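Local coordinates for protein 5-methylthioribose-1-phosphate isomerase (Saccharomyces cerevisiae, PDB 1W2W) that catalyses the interconversion of methylthioribose-1-phosphate and methylthioribulose-1-phosphate, a step of the methionine salvage pathway, at residues I35-D40 against V68-H73; L62-E67 against T93-R98; M154-A159 against S189-A194; Y161-L166 against R199-D204. All blocks are in the same frame, centred on the assembly; numbering follows the deposited sequence.

Interaction 1: residues I35-D40 against V68-H73; sequences IHTIDD and VQLIKH
H36 and L70 mark the closest backbone approach of the two segments, 7.3 Å between their CA atoms. H36 and T37 precede helix 38-46, whereas 68-73 is the last part of helix 53-73. Little surface is buried between them, 85 Å² in all, and L70 supplies about half. Its CB points to the other segment, and with CG anti to the backbone N (chi1 -177°) the CD2 methyl is carried forward to two places. CD2 lies 4.0 Å from T37 CG2, the two side chains meeting at a slant, and 4.1 Å from the carbonyl O of H36. The imidazole of H36 leads away, so that residue offers L70 its backbone and CB instead; L70 also packs on V79. T37 divides its branches: CG2 serves the apolar contact, while OG1 accepts weak bonds from D39 N and D40 N. In return D40 OD2 takes two backbone N-H groups, from H36 N at 2.8 Å (155° at the hydrogen) with its anti lone pair, and from T37 N at 3.2 Å, which arrives well above the carboxylate plane. This reciprocal T37-D40 pairing is a capping box, the typical N-terminal start of a helix, here begun beside the C-terminal end of helix 53-73.

Interaction 2: residues L62-E67 against T93-R98; sequences LSVLTE and TVLNKR
E67 and R98 cross at about a right angle as side chains, yet their flat ends lie almost in one plane, the carboxylate and guanidinium being only 25° apart. The grip is side-on and bidentate. R98 NE bonds to E67 OE1 at 2.7 Å, E67 OE1 accepting with its syn lone pair, and R98 NH2 bonds to E67 OE2 at 2.9 Å; the second bond is nearly straight, 170° at the hydrogen, and the first somewhat bent. Both oxygens lie close to the guanidinium plane, the geometry of a side-on bidentate pair. E67 runs extended beyond CG, whereas R98 bends at chi3 (72°), which turns its NE edge to the carboxylate. Beside this pair, V64 CG1 meets L95 CD1 at 4.3 Å, an apolar contact where the backbones come nearest, V64 CA to L95 CA 8.7 Å; I38 packs on both residues. Further bonds satisfy the pair: E67 OE2 accepts from I38 N, E67 OE1 is bonded to Y83 OH, and R98 NH2 also reaches D39 OD2. A leucine in place of R98 would probably leave the E67 carboxylate buried without its opposite charge and D39 OD2 without this salt bridge. So many donors around one buried carboxylate are likely to favour its ionised form, and the one guanidinium, shared by E67 and D39, ties helix 88-103 to both helix 53-73 and helix 38-46.

Interaction 3: residues M154-A159 against S189-A194; sequences MGDNGA and SGYGTA
D156 OD1 and Y191 OH are both hydrogen-bonded to one atom, the hydroxyl OG of S200 on helix 194-210, which joins them across the contact although D156 OD1 and Y191 OH are themselves 4.5 Å apart. The setting is the strand-loop-helix unit of strand 174-179, the loop through 189-194 and helix 194-210, consistent with the first such unit of a Rossmann-like domain; here the loop lies against the long helix 129-168. Where the Y191 ring comes in, the helix carries G155, whose CA is 4.5 Å from Y191 CE2. A side chain at that position would collide with the ring, since its CB would fall only 3.0 Å from CE2, so the bare backbone is what lets the tyrosine lie this close. At the backbone angles of G190 and G192, a CB would be jammed against the carbonyl O of the preceding residue. The Y191 carbonyl O accepts from R199 NH1, and T193, at the N-cap position of helix 194-210, is backbone-bonded to T183. The side chain of T193 lies about 9 Å from that of C181, a predicted transition-state stabiliser, so the loop borders the probable catalytic region. M154, a selenomethionine, and T193 run side by side in the same direction. M154 CG sits between its backbone N and carbonyl carbon (chi1 84°), which swings SE against T193, equally far, 4.0 Å, from CB and CG2.

Interaction 4: residues Y161-L166 against R199-D204; sequences YLIDVL and RSLWKD
The D204 carboxylate is the flat group that meets I163 across this contact: OD2 has I163 CD1 at 3.9 Å and CG1 at 4.1 Å. With carbon facing oxygen at such distances, these are van der Waals contacts. D204 OD2 also makes a salt bridge to K208 NZ, one turn further on. The motif is helix against helix: 161-166, near the end of helix 129-168, packs on 199-204 of helix 194-210, the axes 11.5 Å apart at closest approach and inclined at 59°. Strand 174-179 lies between the two helices in sequence and adds F175, which touches L162 and I163, so the contact belongs to a helix-strand-helix arrangement, consistent with the start of a Rossmann-like domain. L201 is the central residue, its two methyls splitting between neighbours on the facing helix. It slides past I163 in the opposite direction, CD2 resting 3.9 Å from I163 CG1. In I163, chi1 (-66°) brings CG1, and chi2 (-60°) then CD1, to L201 CD2 and D204 OD2. With a glycine at I163, the CD2 methyl of L201 would probably lose its neighbour and a gap would open beside D204 OD2. L162, meanwhile, crosses L201 at about a right angle, and its CD2 reaches the other leucine methyl, CD1 of L201, at 4.1 Å.

How the interactions relate
From the N terminus, interaction 1 opens at 35-40, and its loop closes at 68-73 after most of helix 53-73. Interaction 2 opens inside that loop, at 62-67, and closes beyond it at 93-98, so the two cross, sharing helix 53-73; their centres are 8 Å apart. After helix 111-124 the chain enters helix 129-168, which packs on residues of both and later opens interaction 3 at 154-159 and interaction 4 at 161-166. These cross too, closing at 189-194 and 199-204, each loop including strand 174-179, their centres 11 Å apart. The pairs occupy opposite sides of the chain's centre, with interactions 2 and 3 centred 31 Å apart, and the long helix spans both.

Interaction 1: residues I35-D40 against V68-H73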
# COMPACT_ATOMS: atom_id res chain seq x y z
N ILE A 35 -23.21 -5.06 -22.42
CA ILE A 35 -24.30 -4.97 -21.45
C ILE A 35 -25.64 -5.14 -22.17
O ILE A 35 -25.99 -4.32 -23.00
CB ILE A 35 -24.26 -3.60 -20.74
CG1 ILE A 35 -22.88 -3.34 -20.11
CG2 ILE A 35 -25.41 -3.48 -19.74
CD1 ILE A 35 -22.52 -4.25 -18.93
N HIS A 36 -26.36 -6.21 -21.85
CA HIS A 36 -27.65 -6.47 -22.48
C HIS A 36 -28.81 -6.43 -21.49
O HIS A 36 -29.93 -6.03 -21.83
CB HIS A 36 -27.62 -7.82 -23.22
CG HIS A 36 -26.63 -7.86 -24.34
ND1 HIS A 36 -26.75 -7.07 -25.47
CD2 HIS A 36 -25.49 -8.58 -24.51
CE1 HIS A 36 -25.73 -7.31 -26.28
NE2 HIS A 36 -24.96 -8.22 -25.72
N THR A 37 -28.55 -6.85 -20.26
CA THR A 37 -29.61 -6.97 -19.26
C THR A 37 -29.17 -6.46 -17.91
O THR A 37 -27.99 -6.12 -17.71
CB THR A 37 -30.02 -8.44 -19.09
OG1 THR A 37 -28.97 -9.13 -18.39
CG2 THR A 37 -30.13 -9.13 -20.44
N ILE A 38 -30.12 -6.43 -16.98
CA ILE A 38 -29.82 -6.00 -15.63
C ILE A 38 -28.86 -6.98 -14.96
O ILE A 38 -28.08 -6.61 -14.09
CB ILE A 38 -31.11 -5.77 -14.83
CG1 ILE A 38 -31.81 -4.52 -15.40
CG2 ILE A 38 -30.81 -5.53 -13.35
CD1 ILE A 38 -33.24 -4.31 -14.89
N ASP A 39 -28.90 -8.25 -15.39
CA ASP A 39 -27.94 -9.20 -14.83
C ASP A 39 -26.52 -8.81 -15.19
O ASP A 39 -25.61 -9.02 -14.39
CB ASP A 39 -28.19 -10.64 -15.29
CG ASP A 39 -29.53 -11.16 -14.84
OD1 ASP A 39 -29.72 -11.31 -13.61
OD2 ASP A 39 -30.44 -11.43 -15.64
N ASP A 40 -26.33 -8.25 -16.39
CA ASP A 40 -25.00 -7.84 -16.83
C ASP A 40 -24.54 -6.63 -16.03
O ASP A 40 -23.39 -6.56 -15.60
CB ASP A 40 -25.01 -7.48 -18.32
CG ASP A 40 -25.32 -8.67 -19.21
OD1 ASP A 40 -25.04 -9.83 -18.80
OD2 ASP A 40 -25.84 -8.54 -20.33
N VAL A 68 -34.96 -3.33 -21.16
CA VAL A 68 -36.32 -3.08 -21.63
C VAL A 68 -36.38 -3.07 -23.15
O VAL A 68 -37.40 -3.45 -23.75
CB VAL A 68 -36.95 -1.81 -21.03
CG1 VAL A 68 -37.02 -1.90 -19.50
CG2 VAL A 68 -36.22 -0.59 -21.48
N GLN A 69 -35.29 -2.65 -23.79
CA GLN A 69 -35.25 -2.68 -25.25
C GLN A 69 -35.13 -4.09 -25.79
O GLN A 69 -35.69 -4.40 -26.84
CB GLN A 69 -34.16 -1.77 -25.80
CG GLN A 69 -34.40 -0.33 -25.36
CD GLN A 69 -33.58 0.68 -26.13
OE1 GLN A 69 -32.47 0.36 -26.58
NE2 GLN A 69 -34.11 1.88 -26.29
N LEU A 70 -34.41 -4.94 -25.07
CA LEU A 70 -34.29 -6.34 -25.45
C LEU A 70 -35.65 -7.05 -25.35
O LEU A 70 -36.01 -7.83 -26.24
CB LEU A 70 -33.25 -7.05 -24.59
CG LEU A 70 -32.94 -8.52 -24.88
CD1 LEU A 70 -32.67 -8.73 -26.36
CD2 LEU A 70 -31.75 -9.01 -24.05
N ILE A 71 -36.40 -6.81 -24.29
CA ILE A 71 -37.66 -7.52 -24.14
C ILE A 71 -38.69 -7.04 -25.17
O ILE A 71 -39.62 -7.78 -25.52
CB ILE A 71 -38.19 -7.48 -22.70
CG1 ILE A 71 -38.52 -6.06 -22.26
CG2 ILE A 71 -37.17 -8.08 -21.74
CD1 ILE A 71 -38.85 -5.95 -20.78
N LYS A 72 -38.52 -5.82 -25.65
CA LYS A 72 -39.32 -5.33 -26.77
C LYS A 72 -38.96 -6.05 -28.07
O LYS A 72 -39.85 -6.55 -28.77
CB LYS A 72 -39.18 -3.81 -26.94
CG LYS A 72 -39.91 -3.29 -28.18
CD LYS A 72 -39.35 -1.98 -28.67
CE LYS A 72 -39.50 -1.83 -30.19
NZ LYS A 72 -39.06 -0.47 -30.62
N HIS A 73 -37.67 -6.11 -28.37
CA HIS A 73 -37.16 -6.63 -29.63
C HIS A 73 -37.13 -8.15 -29.71
O HIS A 73 -37.16 -8.72 -30.80
CB HIS A 73 -35.75 -6.12 -29.91
CG HIS A 73 -35.69 -4.67 -30.29
ND1 HIS A 73 -34.72 -3.82 -29.81
CD2 HIS A 73 -36.48 -3.93 -31.10
CE1 HIS A 73 -34.92 -2.61 -30.31
NE2 HIS A 73 -35.98 -2.65 -31.10

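Interaction 2: residues L62-E67 against T93-R98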
# COMPACT_ATOMS: atom_id res chain seq x y z
N LEU A 62 -28.01 2.27 -17.56
CA LEU A 62 -27.97 1.80 -18.93
C LEU A 62 -28.44 0.35 -19.06
O LEU A 62 -29.11 -0.00 -20.04
CB LEU A 62 -26.58 1.97 -19.55
CG LEU A 62 -26.21 3.40 -19.93
CD1 LEU A 62 -24.73 3.46 -20.27
CD2 LEU A 62 -27.03 3.90 -21.10
N SER A 63 -28.10 -0.49 -18.08
CA SER A 63 -28.47 -1.90 -18.15
C SER A 63 -29.98 -2.11 -18.05
O SER A 63 -30.51 -3.09 -18.57
CB SER A 63 -27.71 -2.75 -17.11
OG SER A 63 -28.29 -2.63 -15.82
N VAL A 64 -30.67 -1.19 -17.37
CA VAL A 64 -32.13 -1.21 -17.34
C VAL A 64 -32.68 -0.89 -18.74
O VAL A 64 -33.61 -1.54 -19.24
CB VAL A 64 -32.69 -0.20 -16.31
CG1 VAL A 64 -34.21 -0.32 -16.21
CG2 VAL A 64 -32.08 -0.42 -14.93
N LEU A 65 -32.09 0.11 -19.38
CA LEU A 65 -32.52 0.47 -20.73
C LEU A 65 -32.25 -0.65 -21.73
O LEU A 65 -33.12 -0.98 -22.54
CB LEU A 65 -31.90 1.80 -21.19
CG LEU A 65 -32.23 2.23 -22.63
CD1 LEU A 65 -33.73 2.47 -22.81
CD2 LEU A 65 -31.45 3.48 -23.01
N THR A 66 -31.06 -1.24 -21.72
CA THR A 66 -30.82 -2.35 -22.64
C THR A 66 -31.79 -3.50 -22.38
O THR A 66 -32.23 -4.17 -23.32
CB THR A 66 -29.36 -2.86 -22.62
OG1 THR A 66 -28.97 -3.18 -21.28
CG2 THR A 66 -28.39 -1.78 -23.04
N GLU A 67 -32.12 -3.74 -21.11
CA GLU A 67 -33.06 -4.81 -20.77
C GLU A 67 -34.45 -4.54 -21.34
O GLU A 67 -35.06 -5.43 -21.95
CB GLU A 67 -33.15 -5.06 -19.26
CG GLU A 67 -34.19 -6.12 -18.92
CD GLU A 67 -33.88 -6.86 -17.65
OE1 GLU A 67 -34.82 -7.13 -16.87
OE2 GLU A 67 -32.69 -7.19 -17.42
N THR A 93 -43.93 -5.08 -11.59
CA THR A 93 -43.55 -5.85 -10.41
C THR A 93 -42.19 -6.54 -10.58
O THR A 93 -41.34 -6.48 -9.69
CB THR A 93 -44.64 -6.89 -10.10
OG1 THR A 93 -45.83 -6.19 -9.73
CG2 THR A 93 -44.27 -7.70 -8.85
N VAL A 94 -42.01 -7.21 -11.71
CA VAL A 94 -40.74 -7.87 -11.98
C VAL A 94 -39.62 -6.85 -12.22
O VAL A 94 -38.52 -6.99 -11.68
CB VAL A 94 -40.85 -8.87 -13.13
CG1 VAL A 94 -39.46 -9.39 -13.53
CG2 VAL A 94 -41.75 -10.03 -12.72
N LEU A 95 -39.91 -5.82 -13.01
CA LEU A 95 -38.92 -4.76 -13.22
C LEU A 95 -38.46 -4.16 -11.89
O LEU A 95 -37.26 -3.99 -11.66
CB LEU A 95 -39.46 -3.67 -14.15
CG LEU A 95 -38.51 -2.59 -14.66
CD1 LEU A 95 -37.17 -3.20 -15.03
CD2 LEU A 95 -39.17 -1.98 -15.88
N ASN A 96 -39.41 -3.83 -11.01
CA ASN A 96 -39.05 -3.28 -9.71
C ASN A 96 -38.19 -4.23 -8.89
O ASN A 96 -37.25 -3.80 -8.21
CB ASN A 96 -40.28 -2.81 -8.93
CG ASN A 96 -40.75 -1.44 -9.37
OD1 ASN A 96 -39.94 -0.52 -9.53
ND2 ASN A 96 -42.05 -1.30 -9.57
N LYS A 97 -38.51 -5.51 -8.95
CA LYS A 97 -37.72 -6.53 -8.26
C LYS A 97 -36.29 -6.55 -8.82
O LYS A 97 -35.32 -6.65 -8.07
CB LYS A 97 -38.39 -7.89 -8.41
CG LYS A 97 -37.69 -9.05 -7.72
CD LYS A 97 -38.62 -10.28 -7.71
CE LYS A 97 -38.29 -11.25 -8.84
NZ LYS A 97 -37.54 -12.43 -8.30
N ARG A 98 -36.17 -6.43 -10.13
CA ARG A 98 -34.86 -6.46 -10.76
C ARG A 98 -34.07 -5.17 -10.49
O ARG A 98 -32.83 -5.21 -10.39
CB ARG A 98 -34.98 -6.79 -12.25
CG ARG A 98 -35.28 -8.27 -12.45
CD ARG A 98 -35.60 -8.66 -13.87
NE ARG A 98 -34.41 -8.64 -14.73
CZ ARG A 98 -33.40 -9.49 -14.64
NH1 ARG A 98 -33.41 -10.45 -13.72
NH2 ARG A 98 -32.39 -9.38 -15.48

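Interaction 3: residues M154-A159 against S189-A194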
# COMPACT_ATOMS: atom_id res chain seq x y z
N MSE A 154 -17.03 21.33 -12.18
CA MSE A 154 -16.42 21.17 -10.86
C MSE A 154 -14.89 21.18 -10.96
O MSE A 154 -14.18 21.65 -10.06
CB MSE A 154 -16.94 19.92 -10.13
CG MSE A 154 -16.28 18.60 -10.46
SE MSE A 154 -17.21 17.25 -9.37
CE MSE A 154 -18.80 16.90 -10.51
N GLY A 155 -14.39 20.65 -12.07
CA GLY A 155 -12.95 20.67 -12.29
C GLY A 155 -12.47 22.11 -12.32
O GLY A 155 -11.51 22.47 -11.64
N ASP A 156 -13.14 22.94 -13.13
CA ASP A 156 -12.78 24.35 -13.21
C ASP A 156 -13.03 25.10 -11.89
O ASP A 156 -12.22 25.95 -11.50
CB ASP A 156 -13.57 25.03 -14.33
CG ASP A 156 -13.12 24.59 -15.70
OD1 ASP A 156 -12.07 23.90 -15.83
OD2 ASP A 156 -13.76 24.91 -16.73
N ASN A 157 -14.12 24.79 -11.20
CA ASN A 157 -14.36 25.39 -9.88
C ASN A 157 -13.24 25.11 -8.89
O ASN A 157 -12.77 26.00 -8.19
CB ASN A 157 -15.66 24.87 -9.27
CG ASN A 157 -16.90 25.42 -9.94
OD1 ASN A 157 -16.85 26.42 -10.68
ND2 ASN A 157 -18.03 24.77 -9.68
N GLY A 158 -12.83 23.84 -8.84
CA GLY A 158 -11.77 23.44 -7.93
C GLY A 158 -10.43 24.04 -8.32
O GLY A 158 -9.69 24.48 -7.44
N ALA A 159 -10.09 24.04 -9.60
CA ALA A 159 -8.82 24.63 -10.05
C ALA A 159 -8.74 26.11 -9.66
O ALA A 159 -7.75 26.57 -9.09
CB ALA A 159 -8.65 24.47 -11.57
N SER A 189 -18.44 9.50 -16.65
CA SER A 189 -18.77 9.58 -18.07
C SER A 189 -17.59 10.18 -18.84
O SER A 189 -17.62 10.24 -20.08
CB SER A 189 -20.03 10.43 -18.29
OG SER A 189 -19.76 11.78 -17.94
N GLY A 190 -16.56 10.64 -18.13
CA GLY A 190 -15.44 11.32 -18.77
C GLY A 190 -15.00 12.56 -18.01
O GLY A 190 -15.81 13.20 -17.35
N TYR A 191 -13.72 12.88 -18.13
CA TYR A 191 -13.10 14.04 -17.46
C TYR A 191 -12.85 13.87 -15.94
O TYR A 191 -11.72 13.99 -15.47
CB TYR A 191 -13.84 15.34 -17.76
CG TYR A 191 -12.97 16.56 -17.52
CD1 TYR A 191 -12.03 16.94 -18.46
CD2 TYR A 191 -13.09 17.30 -16.35
CE1 TYR A 191 -11.23 18.04 -18.26
CE2 TYR A 191 -12.29 18.40 -16.13
CZ TYR A 191 -11.35 18.76 -17.09
OH TYR A 191 -10.54 19.85 -16.92
N GLY A 192 -13.90 13.56 -15.19
CA GLY A 192 -13.71 13.07 -13.83
C GLY A 192 -13.95 14.14 -12.78
O GLY A 192 -14.26 15.30 -13.09
N THR A 193 -13.81 13.74 -11.52
CA THR A 193 -14.10 14.61 -10.39
C THR A 193 -12.79 15.13 -9.82
O THR A 193 -12.32 16.16 -10.28
CB THR A 193 -14.98 13.91 -9.35
OG1 THR A 193 -14.34 12.70 -8.90
CG2 THR A 193 -16.28 13.45 -10.00
N ALA A 194 -12.17 14.44 -8.87
CA ALA A 194 -10.87 14.93 -8.39
C ALA A 194 -9.87 15.00 -9.55
O ALA A 194 -9.11 15.96 -9.66
CB ALA A 194 -10.34 14.09 -7.23

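Interaction 4: residues Y161-L166 against R199-D204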
# COMPACT_ATOMS: atom_id res chain seq x y z
N TYR A 161 -10.45 27.73 -7.42
CA TYR A 161 -10.46 27.89 -5.98
C TYR A 161 -9.06 27.72 -5.40
O TYR A 161 -8.61 28.57 -4.61
CB TYR A 161 -11.48 26.94 -5.33
CG TYR A 161 -11.59 27.13 -3.84
CD1 TYR A 161 -12.48 28.05 -3.29
CD2 TYR A 161 -10.80 26.39 -2.98
CE1 TYR A 161 -12.57 28.22 -1.93
CE2 TYR A 161 -10.88 26.56 -1.63
CZ TYR A 161 -11.76 27.47 -1.10
OH TYR A 161 -11.82 27.62 0.26
N LEU A 162 -8.35 26.66 -5.79
CA LEU A 162 -6.99 26.47 -5.28
C LEU A 162 -6.04 27.59 -5.73
O LEU A 162 -5.27 28.11 -4.92
CB LEU A 162 -6.43 25.09 -5.65
CG LEU A 162 -5.01 24.79 -5.14
CD1 LEU A 162 -4.98 24.79 -3.61
CD2 LEU A 162 -4.54 23.43 -5.68
N ILE A 163 -6.11 27.96 -7.00
CA ILE A 163 -5.25 29.04 -7.49
C ILE A 163 -5.50 30.32 -6.71
O ILE A 163 -4.56 31.02 -6.34
CB ILE A 163 -5.42 29.25 -9.00
CG1 ILE A 163 -4.92 28.02 -9.76
CG2 ILE A 163 -4.71 30.54 -9.47
CD1 ILE A 163 -3.45 27.66 -9.53
N ASP A 164 -6.77 30.62 -6.45
CA ASP A 164 -7.13 31.81 -5.67
C ASP A 164 -6.61 31.77 -4.24
O ASP A 164 -6.10 32.77 -3.72
CB ASP A 164 -8.65 32.02 -5.66
CG ASP A 164 -9.21 32.48 -7.00
OD1 ASP A 164 -8.44 32.94 -7.88
OD2 ASP A 164 -10.43 32.41 -7.26
N VAL A 165 -6.74 30.61 -3.59
CA VAL A 165 -6.19 30.40 -2.25
C VAL A 165 -4.67 30.64 -2.22
O VAL A 165 -4.16 31.32 -1.32
CB VAL A 165 -6.49 28.97 -1.75
CG1 VAL A 165 -5.58 28.60 -0.59
CG2 VAL A 165 -7.96 28.85 -1.37
N LEU A 166 -3.96 30.08 -3.19
CA LEU A 166 -2.51 30.23 -3.28
C LEU A 166 -2.12 31.66 -3.60
O LEU A 166 -1.16 32.20 -3.05
CB LEU A 166 -1.93 29.26 -4.31
CG LEU A 166 -2.10 27.78 -3.97
CD1 LEU A 166 -1.66 26.90 -5.16
CD2 LEU A 166 -1.36 27.41 -2.69
N ARG A 199 -7.00 17.88 -14.04
CA ARG A 199 -6.96 18.19 -15.46
C ARG A 199 -7.12 19.68 -15.74
O ARG A 199 -6.43 20.22 -16.61
CB ARG A 199 -8.00 17.38 -16.24
CG ARG A 199 -7.57 15.94 -16.44
CD ARG A 199 -8.68 15.04 -16.98
NE ARG A 199 -8.10 13.82 -17.54
CZ ARG A 199 -8.68 12.62 -17.49
NH1 ARG A 199 -9.87 12.48 -16.92
NH2 ARG A 199 -8.07 11.58 -18.04
N SER A 200 -8.02 20.33 -15.01
CA SER A 200 -8.20 21.77 -15.14
C SER A 200 -6.97 22.54 -14.70
O SER A 200 -6.55 23.51 -15.37
CB SER A 200 -9.42 22.25 -14.36
OG SER A 200 -10.61 21.73 -14.94
N LEU A 201 -6.37 22.11 -13.59
CA LEU A 201 -5.11 22.69 -13.15
C LEU A 201 -4.01 22.53 -14.19
O LEU A 201 -3.19 23.43 -14.41
CB LEU A 201 -4.70 22.10 -11.80
CG LEU A 201 -5.48 22.64 -10.58
CD1 LEU A 201 -5.13 21.80 -9.35
CD2 LEU A 201 -5.14 24.12 -10.33
N TRP A 202 -3.98 21.38 -14.86
CA TRP A 202 -2.96 21.15 -15.87
C TRP A 202 -3.14 22.07 -17.07
O TRP A 202 -2.17 22.60 -17.61
CB TRP A 202 -2.90 19.68 -16.30
CG TRP A 202 -1.77 19.41 -17.27
CD1 TRP A 202 -1.87 18.86 -18.51
CD2 TRP A 202 -0.37 19.69 -17.08
NE1 TRP A 202 -0.64 18.77 -19.10
CE2 TRP A 202 0.30 19.27 -18.24
CE3 TRP A 202 0.37 20.25 -16.04
CZ2 TRP A 202 1.68 19.41 -18.39
CZ3 TRP A 202 1.74 20.39 -16.19
CH2 TRP A 202 2.38 19.97 -17.36
N LYS A 203 -4.39 22.29 -17.47
CA LYS A 203 -4.67 23.23 -18.54
C LYS A 203 -4.18 24.65 -18.21
O LYS A 203 -3.56 25.32 -19.03
CB LYS A 203 -6.17 23.27 -18.84
CG LYS A 203 -6.51 24.15 -20.04
CD LYS A 203 -7.98 24.08 -20.40
CE LYS A 203 -8.26 24.94 -21.63
NZ LYS A 203 -9.73 25.02 -21.90
N ASP A 204 -4.48 25.09 -17.00
CA ASP A 204 -4.00 26.37 -16.48
C ASP A 204 -2.47 26.43 -16.49
O ASP A 204 -1.88 27.45 -16.87
CB ASP A 204 -4.53 26.54 -15.06
CG ASP A 204 -3.97 27.76 -14.36
OD1 ASP A 204 -4.38 28.91 -14.70
OD2 ASP A 204 -3.13 27.65 -13.44